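Local coordinates for protein Hep_Hag family (Burkholderia pseudomallei, PDB 3S6L) that forms part of the YadA-like head of the trimeric autotransporter adhesin BoaA, a cell-surface protein that probably helps the bacterium attach to host epithelial cells, at residues V40-T52 with G55-L68; A112-I124 with N127-G139. All blocks are in the same frame, centred on the assembly; numbering follows the deposited sequence.

Contact 1 (V40-T52 with G55-L68); sequences VGGAASASGTDAT and GQASNASGNHSTAL. With ZN (zinc ion), chain Q.
The imidazole of His64 has Thr49 over one face, with both its hydroxyl OG1 and its carbonyl on that side, Thr49 O standing 4.2 Å above the His64 ring plane and offset toward the rim, while Asp50 OD2 lies at the edge near the ring plane. The Asp50 carboxylate runs alongside the ring, both pointing the same way, their planes 74° apart. Between their ends sits a zinc ion, held by His64 NE2 at 2.1 Å and Asp50 OD2 at 2.3 Å, with two waters completing the ligands seen. The carboxylate and ring are thus joined through the metal rather than by a hydrogen bond. Next to them the Asn63 amide turns back, CG anti to the carbonyl carbon (chi1 -69°), which brings OD1 within 2.9 Å of Thr49 N in a nearly straight bond. Backbone pairing continues beneath: His64 N donates to Thr49 O at 2.7 Å. Further along, Ala51 CB meets Ala60 CB at 4.0 Å in the interior. Gly48 CA makes a CA-H...O contact of 3.2 Å with Gly62 O. Here type II turns and coil-on-coil pairing build the left-handed beta-roll of the YadA-like head, with a zinc ion bridging equivalent turns of successive coils.

Contact 2 (A112-I124 with N127-G139); sequences AHSTAAAPNSAAI and NSVASAPNSVSFG. With ZN (zinc ion), chain R.
Asn120 and Asn134, at equivalent places on successive coils, meet with their amide planes 73° apart. Asn120 ND2 gives its hydrogen to Asn134 OD1 at 2.6 Å, nearly within its own amide plane and onto a lone pair of the acceptor. CG of Asn120 is anti to the backbone N (chi1 -153°), carrying ND2 to the Asn134 oxygen. Beside them the rings of Pro119 and Pro133 lie side by side, pointing the same way, with Pro119 CG 4.1 Å from Pro133 CB.

At the far end of strand 122-124, Ile124 lies alongside Phe138, its CB 3.8 Å from Phe138 CD1, while its CG1 branch crosses toward Val136 CG1 at 3.9 Å. This apolar group reaches the trimer interior, where Ile124 packs on Ile124 of the third subunit. Ser128 OG donates to Ile124 O at 2.6 Å from well above the carbonyl plane, and Arg145 also bonds to this hydroxyl. Ala123 CB and Ala130 CB touch at 4.1 Å between the two sheets. On the opposite turn, His113 NE2 binds a zinc ion at 2.1 Å, with Gln98 supplying the other protein ligand.

Backbone bonds pair strand 115-116 with 129-130 and strand 122-124 with 135-137, the latter axes only 20° from parallel. These two sheets form successive coils of a left-handed beta-roll, and in this trimer one of them, that of strand 135-137, runs on through Ser135, Val136 and Ser137 into a parallel strand of the second subunit.

How the contacts relate
From the N terminus, the chain first pairs 40-52 with 55-68 in contact 1, closing a short loop through Ala53 and Leu54. It then runs through further coils before contact 2 pairs 112-124 with 127-139, again with two residues between the segments. The loops follow in series and neither nest nor cross. The centres of contact 1 and contact 2 are about 24 Å apart, on opposite sides of the chain's centre. The nearest atoms of contact 1 and contact 2 are about 12 Å apart. The long sheet containing strands 52-54, 66-68, 122-124 and 135-137 links them. Contact 1 joins coils toward its N-terminal end; contact 2 joins those at its C-terminal edge, and both touch the third subunit.

Contact 1 (V40-T52 with G55-L68)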
loop_
_atom_site.group_PDB
_atom_site.type_symbol
_atom_site.label_atom_id
_atom_site.label_comp_id
_atom_site.label_asym_id
_atom_site.label_seq_id
_atom_site.Cartn_x
_atom_site.Cartn_y
_atom_site.Cartn_z
ATOM N N VAL A 40 -17.631 -7.224 -4.668
ATOM C CA VAL A 40 -18.577 -6.638 -3.733
ATOM C C VAL A 40 -18.784 -5.156 -4.008
ATOM O O VAL A 40 -17.832 -4.383 -4.002
ATOM C CB VAL A 40 -18.174 -6.955 -2.256
ATOM C CG1 VAL A 40 -19.141 -6.254 -1.253
ATOM C CG2 VAL A 40 -18.205 -8.474 -2.028
ATOM N N GLY A 41 -20.039 -4.785 -4.271
ATOM C CA GLY A 41 -20.397 -3.426 -4.638
ATOM C C GLY A 41 -21.257 -3.309 -5.903
ATOM O O GLY A 41 -21.318 -4.226 -6.734
ATOM N N GLY A 42 -21.909 -2.159 -6.047
ATOM C CA GLY A 42 -22.750 -1.889 -7.228
ATOM C C GLY A 42 -21.930 -2.011 -8.498
ATOM O O GLY A 42 -20.919 -1.314 -8.668
ATOM N N ALA A 43 -22.361 -2.911 -9.378
ATOM C CA ALA A 43 -21.649 -3.172 -10.621
ATOM C C ALA A 43 -20.170 -3.544 -10.408
ATOM O O ALA A 43 -19.381 -3.442 -11.344
ATOM C CB ALA A 43 -21.802 -1.965 -11.627
ATOM N N ALA A 44 -19.797 -4.001 -9.200
ATOM C CA ALA A 44 -18.446 -4.539 -9.000
ATOM C C ALA A 44 -18.211 -5.751 -9.895
ATOM O O ALA A 44 -19.090 -6.610 -10.049
ATOM C CB ALA A 44 -18.211 -4.913 -7.547
ATOM N N SER A 45 -17.006 -5.863 -10.441
ATOM C CA SER A 45 -16.730 -6.973 -11.333
ATOM C C SER A 45 -15.389 -7.676 -11.051
ATOM O O SER A 45 -14.357 -7.046 -10.917
ATOM C CB SER A 45 -16.854 -6.486 -12.781
ATOM O OG SER A 45 -16.421 -7.487 -13.656
ATOM N N ALA A 46 -15.396 -8.984 -10.936
ATOM C CA ALA A 46 -14.156 -9.699 -10.780
ATOM C C ALA A 46 -14.112 -10.829 -11.831
ATOM O O ALA A 46 -14.577 -11.941 -11.578
ATOM C CB ALA A 46 -14.041 -10.259 -9.350
ATOM N N SER A 47 -13.568 -10.534 -13.014
ATOM C CA SER A 47 -13.600 -11.512 -14.102
ATOM C C SER A 47 -12.308 -12.308 -14.299
ATOM O O SER A 47 -12.335 -13.328 -14.978
ATOM C CB SER A 47 -14.041 -10.861 -15.430
ATOM O OG SER A 47 -13.039 -9.992 -15.934
ATOM N N GLY A 48 -11.188 -11.852 -13.724
ATOM C CA GLY A 48 -9.898 -12.557 -13.883
ATOM C C GLY A 48 -9.894 -13.786 -12.982
ATOM O O GLY A 48 -10.712 -13.882 -12.082
ATOM N N THR A 49 -8.991 -14.731 -13.180
ATOM C CA THR A 49 -8.941 -15.843 -12.221
ATOM C C THR A 49 -8.406 -15.348 -10.854
ATOM O O THR A 49 -7.511 -14.516 -10.828
ATOM C CB THR A 49 -8.100 -17.002 -12.741
ATOM O OG1 THR A 49 -6.756 -16.540 -12.979
ATOM C CG2 THR A 49 -8.690 -17.554 -14.064
ATOM N N ASP A 50 -8.970 -15.838 -9.739
ATOM C CA ASP A 50 -8.483 -15.510 -8.382
ATOM C C ASP A 50 -8.541 -13.990 -8.133
ATOM O O ASP A 50 -7.653 -13.397 -7.526
ATOM C CB ASP A 50 -7.055 -16.072 -8.154
ATOM C CG ASP A 50 -6.988 -17.632 -8.213
ATOM O OD1 ASP A 50 -8.047 -18.275 -8.261
ATOM O OD2 ASP A 50 -5.880 -18.241 -8.199
ATOM N N ALA A 51 -9.604 -13.353 -8.603
ATOM C CA ALA A 51 -9.626 -11.897 -8.658
ATOM C C ALA A 51 -10.528 -11.365 -7.560
ATOM O O ALA A 51 -11.459 -12.050 -7.152
ATOM C CB ALA A 51 -10.086 -11.413 -10.039
ATOM N N THR A 52 -10.251 -10.153 -7.085
ATOM C CA THR A 52 -10.986 -9.592 -5.946
ATOM C C THR A 52 -11.280 -8.126 -6.210
ATOM O O THR A 52 -10.361 -7.338 -6.414
ATOM C CB THR A 52 -10.170 -9.718 -4.648
ATOM O OG1 THR A 52 -9.846 -11.099 -4.398
ATOM C CG2 THR A 52 -10.930 -9.136 -3.454
ATOM N N GLY A 55 -16.026 -2.376 -4.120
ATOM C CA GLY A 55 -16.449 -1.000 -4.371
ATOM C C GLY A 55 -17.304 -0.860 -5.616
ATOM O O GLY A 55 -17.251 -1.718 -6.502
ATOM N N GLN A 56 -18.093 0.210 -5.694
ATOM C CA GLN A 56 -18.991 0.402 -6.849
ATOM C C GLN A 56 -18.144 0.614 -8.127
ATOM O O GLN A 56 -17.136 1.308 -8.119
ATOM C CB GLN A 56 -19.970 1.575 -6.607
ATOM C CG GLN A 56 -21.171 1.662 -7.572
ATOM C CD GLN A 56 -20.831 2.284 -8.923
ATOM O OE1 GLN A 56 -19.929 3.125 -9.043
ATOM N NE2 GLN A 56 -21.552 1.862 -9.954
ATOM N N ALA A 57 -18.562 -0.001 -9.214
ATOM C CA ALA A 57 -17.796 -0.025 -10.480
ATOM C C ALA A 57 -16.328 -0.511 -10.383
ATOM O O ALA A 57 -15.558 -0.328 -11.334
ATOM C CB ALA A 57 -17.916 1.333 -11.268
ATOM N N SER A 58 -15.937 -1.137 -9.270
ATOM C CA SER A 58 -14.584 -1.684 -9.187
ATOM C C SER A 58 -14.418 -2.823 -10.198
ATOM O O SER A 58 -15.389 -3.542 -10.551
ATOM C CB SER A 58 -14.223 -2.135 -7.757
ATOM O OG SER A 58 -15.075 -3.146 -7.261
ATOM N N ASN A 59 -13.191 -2.991 -10.675
ATOM C CA ASN A 59 -12.981 -3.900 -11.784
ATOM C C ASN A 59 -11.649 -4.634 -11.685
ATOM O O ASN A 59 -10.571 -4.043 -11.929
ATOM C CB ASN A 59 -13.119 -3.151 -13.122
ATOM C CG ASN A 59 -12.798 -4.032 -14.339
ATOM O OD1 ASN A 59 -13.372 -5.087 -14.529
ATOM N ND2 ASN A 59 -11.853 -3.577 -15.166
ATOM N N ALA A 60 -11.738 -5.925 -11.349
ATOM C CA ALA A 60 -10.567 -6.759 -11.241
ATOM C C ALA A 60 -10.560 -7.772 -12.361
ATOM O O ALA A 60 -10.947 -8.925 -12.158
ATOM C CB ALA A 60 -10.514 -7.445 -9.859
ATOM N N SER A 61 -10.085 -7.361 -13.534
ATOM C CA SER A 61 -10.219 -8.208 -14.718
ATOM C C SER A 61 -8.916 -8.934 -15.034
ATOM O O SER A 61 -8.906 -9.882 -15.806
ATOM C CB SER A 61 -10.697 -7.399 -15.930
ATOM O OG SER A 61 -9.720 -6.425 -16.229
ATOM N N GLY A 62 -7.813 -8.502 -14.439
ATOM C CA GLY A 62 -6.599 -9.283 -14.578
ATOM C C GLY A 62 -6.698 -10.601 -13.821
ATOM O O GLY A 62 -7.445 -10.732 -12.839
ATOM N N ASN A 63 -5.961 -11.591 -14.283
ATOM C CA ASN A 63 -5.790 -12.798 -13.506
ATOM C C ASN A 63 -4.957 -12.433 -12.243
ATOM O O ASN A 63 -3.974 -11.649 -12.329
ATOM C CB ASN A 63 -5.117 -13.884 -14.374
ATOM C CG ASN A 63 -6.039 -14.398 -15.511
ATOM O OD1 ASN A 63 -7.284 -14.306 -15.453
ATOM N ND2 ASN A 63 -5.422 -14.968 -16.532
ATOM N N HIS A 64 -5.362 -12.960 -11.089
ATOM C CA HIS A 64 -4.708 -12.639 -9.796
ATOM C C HIS A 64 -4.706 -11.123 -9.494
ATOM O O HIS A 64 -3.767 -10.600 -8.911
ATOM C CB HIS A 64 -3.297 -13.266 -9.741
ATOM C CG HIS A 64 -3.304 -14.718 -10.107
ATOM N ND1 HIS A 64 -3.002 -15.165 -11.375
ATOM C CD2 HIS A 64 -3.702 -15.809 -9.410
ATOM C CE1 HIS A 64 -3.155 -16.477 -11.424
ATOM N NE2 HIS A 64 -3.604 -16.889 -10.253
ATOM N N SER A 65 -5.757 -10.432 -9.914
ATOM C CA SER A 65 -5.817 -8.977 -9.722
ATOM C C SER A 65 -6.697 -8.606 -8.532
ATOM O O SER A 65 -7.567 -9.385 -8.121
ATOM C CB SER A 65 -6.291 -8.261 -10.988
ATOM O OG SER A 65 -7.635 -8.631 -11.269
ATOM N N THR A 66 -6.427 -7.434 -7.963
ATOM C CA THR A 66 -7.137 -6.987 -6.790
ATOM C C THR A 66 -7.485 -5.501 -6.978
ATOM O O THR A 66 -6.613 -4.657 -7.163
ATOM C CB THR A 66 -6.273 -7.245 -5.522
ATOM O OG1 THR A 66 -5.957 -8.640 -5.459
ATOM C CG2 THR A 66 -6.986 -6.845 -4.267
ATOM N N ALA A 67 -8.761 -5.180 -6.982
ATOM C CA ALA A 67 -9.154 -3.784 -7.206
ATOM C C ALA A 67 -10.073 -3.326 -6.084
ATOM O O ALA A 67 -11.169 -3.834 -5.937
ATOM C CB ALA A 67 -9.826 -3.621 -8.603
ATOM N N LEU A 68 -9.615 -2.394 -5.258
ATOM C CA LEU A 68 -10.369 -2.063 -4.022
ATOM C C LEU A 68 -10.520 -0.564 -3.939
ATOM O O LEU A 68 -9.527 0.151 -3.849
ATOM C CB LEU A 68 -9.638 -2.581 -2.782
ATOM C CG LEU A 68 -9.023 -3.989 -2.839
ATOM C CD1 LEU A 68 -8.185 -4.257 -1.573
ATOM C CD2 LEU A 68 -10.112 -5.056 -3.001
HETATM ZN ZN ZN Q . -4.247 -18.832 -9.645
HETATM O O HOH W 1 -10.873 -10.925 -17.458
HETATM O O HOH W 2 -7.317 -11.351 -5.586
HETATM O O HOH W 3 -2.391 -19.817 -10.797
HETATM O O HOH W 4 -2.891 -18.891 -7.781
#

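Contact 2 (A112-I124 with N127-G139)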
loop_
_atom_site.group_PDB
_atom_site.type_symbol
_atom_site.label_atom_id
_atom_site.label_comp_id
_atom_site.label_asym_id
_atom_site.label_seq_id
_atom_site.Cartn_x
_atom_site.Cartn_y
_atom_site.Cartn_z
ATOM N N ALA A 112 -1.352 9.291 -3.558
ATOM C CA ALA A 112 -2.488 9.819 -4.318
ATOM C C ALA A 112 -1.986 10.486 -5.589
ATOM O O ALA A 112 -1.066 11.299 -5.529
ATOM C CB ALA A 112 -3.276 10.824 -3.475
ATOM N N HIS A 113 -2.575 10.141 -6.728
ATOM C CA HIS A 113 -2.199 10.758 -8.018
ATOM C C HIS A 113 -0.725 10.577 -8.397
ATOM O O HIS A 113 -0.180 11.371 -9.186
ATOM C CB HIS A 113 -2.611 12.250 -8.081
ATOM C CG HIS A 113 -4.072 12.474 -7.839
ATOM N ND1 HIS A 113 -5.032 12.264 -8.811
ATOM C CD2 HIS A 113 -4.739 12.856 -6.725
ATOM C CE1 HIS A 113 -6.227 12.517 -8.310
ATOM N NE2 HIS A 113 -6.076 12.884 -7.048
ATOM N N SER A 114 -0.094 9.531 -7.873
ATOM C CA SER A 114 1.247 9.151 -8.312
ATOM C C SER A 114 1.090 8.316 -9.583
ATOM O O SER A 114 0.067 7.661 -9.760
ATOM C CB SER A 114 1.964 8.318 -7.256
ATOM O OG SER A 114 1.207 7.125 -6.985
ATOM N N THR A 115 2.100 8.341 -10.447
ATOM C CA THR A 115 2.062 7.633 -11.732
ATOM C C THR A 115 3.407 6.909 -11.916
ATOM O O THR A 115 4.464 7.544 -11.976
ATOM C CB THR A 115 1.805 8.604 -12.953
ATOM O OG1 THR A 115 0.578 9.341 -12.760
ATOM C CG2 THR A 115 1.731 7.828 -14.316
ATOM N N ALA A 116 3.368 5.589 -11.935
ATOM C CA ALA A 116 4.558 4.798 -12.237
ATOM C C ALA A 116 4.352 4.250 -13.631
ATOM O O ALA A 116 3.678 3.217 -13.820
ATOM C CB ALA A 116 4.768 3.681 -11.240
ATOM N N ALA A 117 4.932 4.962 -14.599
ATOM C CA ALA A 117 4.605 4.739 -15.988
ATOM C C ALA A 117 5.609 3.841 -16.706
ATOM O O ALA A 117 5.232 3.079 -17.578
ATOM C CB ALA A 117 4.442 6.097 -16.721
ATOM N N ALA A 118 6.887 3.949 -16.346
ATOM C CA ALA A 118 7.964 3.241 -17.050
ATOM C C ALA A 118 8.052 1.804 -16.524
ATOM O O ALA A 118 7.682 1.576 -15.383
ATOM C CB ALA A 118 9.290 3.974 -16.863
ATOM N N PRO A 119 8.523 0.836 -17.346
ATOM C CA PRO A 119 8.667 -0.553 -16.850
ATOM C C PRO A 119 9.603 -0.602 -15.661
ATOM O O PRO A 119 10.615 0.099 -15.663
ATOM C CB PRO A 119 9.326 -1.287 -18.020
ATOM C CG PRO A 119 9.893 -0.151 -18.930
ATOM C CD PRO A 119 8.897 0.954 -18.769
ATOM N N ASN A 120 9.253 -1.391 -14.643
ATOM C CA ASN A 120 10.142 -1.656 -13.526
ATOM C C ASN A 120 10.467 -0.417 -12.679
ATOM O O ASN A 120 11.520 -0.355 -12.014
ATOM C CB ASN A 120 11.440 -2.335 -14.025
ATOM C CG ASN A 120 12.086 -3.216 -12.962
ATOM O OD1 ASN A 120 11.391 -3.969 -12.239
ATOM N ND2 ASN A 120 13.425 -3.133 -12.855
ATOM N N SER A 121 9.554 0.555 -12.703
ATOM C CA SER A 121 9.744 1.801 -11.976
ATOM C C SER A 121 8.850 1.871 -10.777
ATOM O O SER A 121 7.923 1.057 -10.650
ATOM C CB SER A 121 9.462 3.000 -12.858
ATOM O OG SER A 121 8.094 3.055 -13.216
ATOM N N ALA A 122 9.141 2.832 -9.898
ATOM C CA ALA A 122 8.294 3.136 -8.771
ATOM C C ALA A 122 8.139 4.628 -8.555
ATOM O O ALA A 122 9.091 5.403 -8.712
ATOM C CB ALA A 122 8.823 2.457 -7.469
ATOM N N ALA A 123 6.935 5.014 -8.153
ATOM C CA ALA A 123 6.637 6.403 -7.839
ATOM C C ALA A 123 6.197 6.430 -6.398
ATOM O O ALA A 123 5.213 5.750 -6.047
ATOM C CB ALA A 123 5.534 6.930 -8.755
ATOM N N ILE A 124 6.927 7.180 -5.569
ATOM C CA ILE A 124 6.657 7.281 -4.123
ATOM C C ILE A 124 6.242 8.714 -3.782
ATOM O O ILE A 124 6.993 9.669 -4.032
ATOM C CB ILE A 124 7.929 6.953 -3.286
ATOM C CG1 ILE A 124 8.532 5.596 -3.641
ATOM C CG2 ILE A 124 7.659 7.004 -1.808
ATOM C CD1 ILE A 124 7.565 4.453 -3.532
ATOM N N ASN A 127 1.410 12.706 -6.148
ATOM C CA ASN A 127 1.757 13.401 -7.405
ATOM C C ASN A 127 3.129 13.028 -7.990
ATOM O O ASN A 127 3.569 13.648 -8.967
ATOM C CB ASN A 127 1.678 14.935 -7.212
ATOM C CG ASN A 127 0.310 15.395 -6.688
ATOM O OD1 ASN A 127 0.196 15.987 -5.604
ATOM N ND2 ASN A 127 -0.727 15.101 -7.441
ATOM N N SER A 128 3.817 12.052 -7.393
ATOM C CA SER A 128 5.120 11.628 -7.927
ATOM C C SER A 128 4.972 10.944 -9.286
ATOM O O SER A 128 3.994 10.210 -9.523
ATOM C CB SER A 128 5.853 10.671 -6.964
ATOM O OG SER A 128 6.294 11.369 -5.820
ATOM N N VAL A 129 5.952 11.162 -10.166
ATOM C CA VAL A 129 5.925 10.559 -11.500
ATOM C C VAL A 129 7.236 9.812 -11.736
ATOM O O VAL A 129 8.325 10.338 -11.435
ATOM C CB VAL A 129 5.711 11.614 -12.584
ATOM C CG1 VAL A 129 5.589 10.958 -13.992
ATOM C CG2 VAL A 129 4.481 12.458 -12.284
ATOM N N ALA A 130 7.117 8.571 -12.222
ATOM C CA ALA A 130 8.267 7.756 -12.577
ATOM C C ALA A 130 8.197 7.434 -14.055
ATOM O O ALA A 130 7.388 6.596 -14.478
ATOM C CB ALA A 130 8.329 6.453 -11.734
ATOM N N SER A 131 9.032 8.104 -14.847
ATOM C CA SER A 131 8.935 7.936 -16.278
ATOM C C SER A 131 10.219 7.384 -16.878
ATOM O O SER A 131 10.346 7.299 -18.103
ATOM C CB SER A 131 8.525 9.262 -16.953
ATOM O OG SER A 131 9.459 10.297 -16.649
ATOM N N ALA A 132 11.150 7.000 -16.015
ATOM C CA ALA A 132 12.410 6.402 -16.436
ATOM C C ALA A 132 12.375 4.956 -15.986
ATOM O O ALA A 132 11.989 4.683 -14.862
ATOM C CB ALA A 132 13.644 7.149 -15.795
ATOM N N PRO A 133 12.743 4.022 -16.871
ATOM C CA PRO A 133 12.773 2.592 -16.515
ATOM C C PRO A 133 13.749 2.313 -15.368
ATOM O O PRO A 133 14.784 2.988 -15.275
ATOM C CB PRO A 133 13.280 1.919 -17.790
ATOM C CG PRO A 133 13.972 3.054 -18.585
ATOM C CD PRO A 133 13.191 4.286 -18.255
ATOM N N ASN A 134 13.431 1.318 -14.522
ATOM C CA ASN A 134 14.351 0.825 -13.480
ATOM C C ASN A 134 14.781 1.932 -12.534
ATOM O O ASN A 134 15.923 2.020 -12.143
ATOM C CB ASN A 134 15.601 0.168 -14.085
ATOM C CG ASN A 134 15.259 -0.882 -15.145
ATOM O OD1 ASN A 134 14.527 -1.840 -14.877
ATOM N ND2 ASN A 134 15.794 -0.697 -16.366
ATOM N N SER A 135 13.848 2.782 -12.177
ATOM C CA SER A 135 14.147 3.889 -11.316
ATOM C C SER A 135 13.016 4.069 -10.295
ATOM O O SER A 135 11.891 3.573 -10.477
ATOM C CB SER A 135 14.303 5.144 -12.176
ATOM O OG SER A 135 13.026 5.603 -12.553
ATOM N N VAL A 136 13.319 4.777 -9.219
ATOM C CA VAL A 136 12.326 5.045 -8.179
ATOM C C VAL A 136 12.267 6.545 -8.017
ATOM O O VAL A 136 13.268 7.143 -7.644
ATOM C CB VAL A 136 12.719 4.389 -6.848
ATOM C CG1 VAL A 136 11.705 4.721 -5.777
ATOM C CG2 VAL A 136 12.839 2.894 -7.021
ATOM N N SER A 137 11.115 7.154 -8.312
ATOM C CA SER A 137 10.953 8.591 -8.199
ATOM C C SER A 137 10.266 9.049 -6.910
ATOM O O SER A 137 9.222 8.491 -6.505
ATOM C CB SER A 137 10.162 9.119 -9.395
ATOM O OG SER A 137 9.821 10.488 -9.178
ATOM N N PHE A 138 10.803 10.116 -6.308
ATOM C CA PHE A 138 10.199 10.690 -5.113
ATOM C C PHE A 138 9.482 12.018 -5.387
ATOM O O PHE A 138 9.207 12.789 -4.472
ATOM C CB PHE A 138 11.249 10.823 -3.985
ATOM C CG PHE A 138 11.839 9.514 -3.577
ATOM C CD1 PHE A 138 11.214 8.729 -2.616
ATOM C CD2 PHE A 138 13.003 9.033 -4.189
ATOM C CE1 PHE A 138 11.759 7.504 -2.243
ATOM C CE2 PHE A 138 13.549 7.795 -3.827
ATOM C CZ PHE A 138 12.937 7.042 -2.857
ATOM N N GLY A 139 9.158 12.275 -6.645
ATOM C CA GLY A 139 8.499 13.527 -6.991
ATOM C C GLY A 139 8.444 13.687 -8.491
ATOM O O GLY A 139 8.048 12.769 -9.210
HETATM ZN ZN ZN R . -7.893 13.171 -6.075
#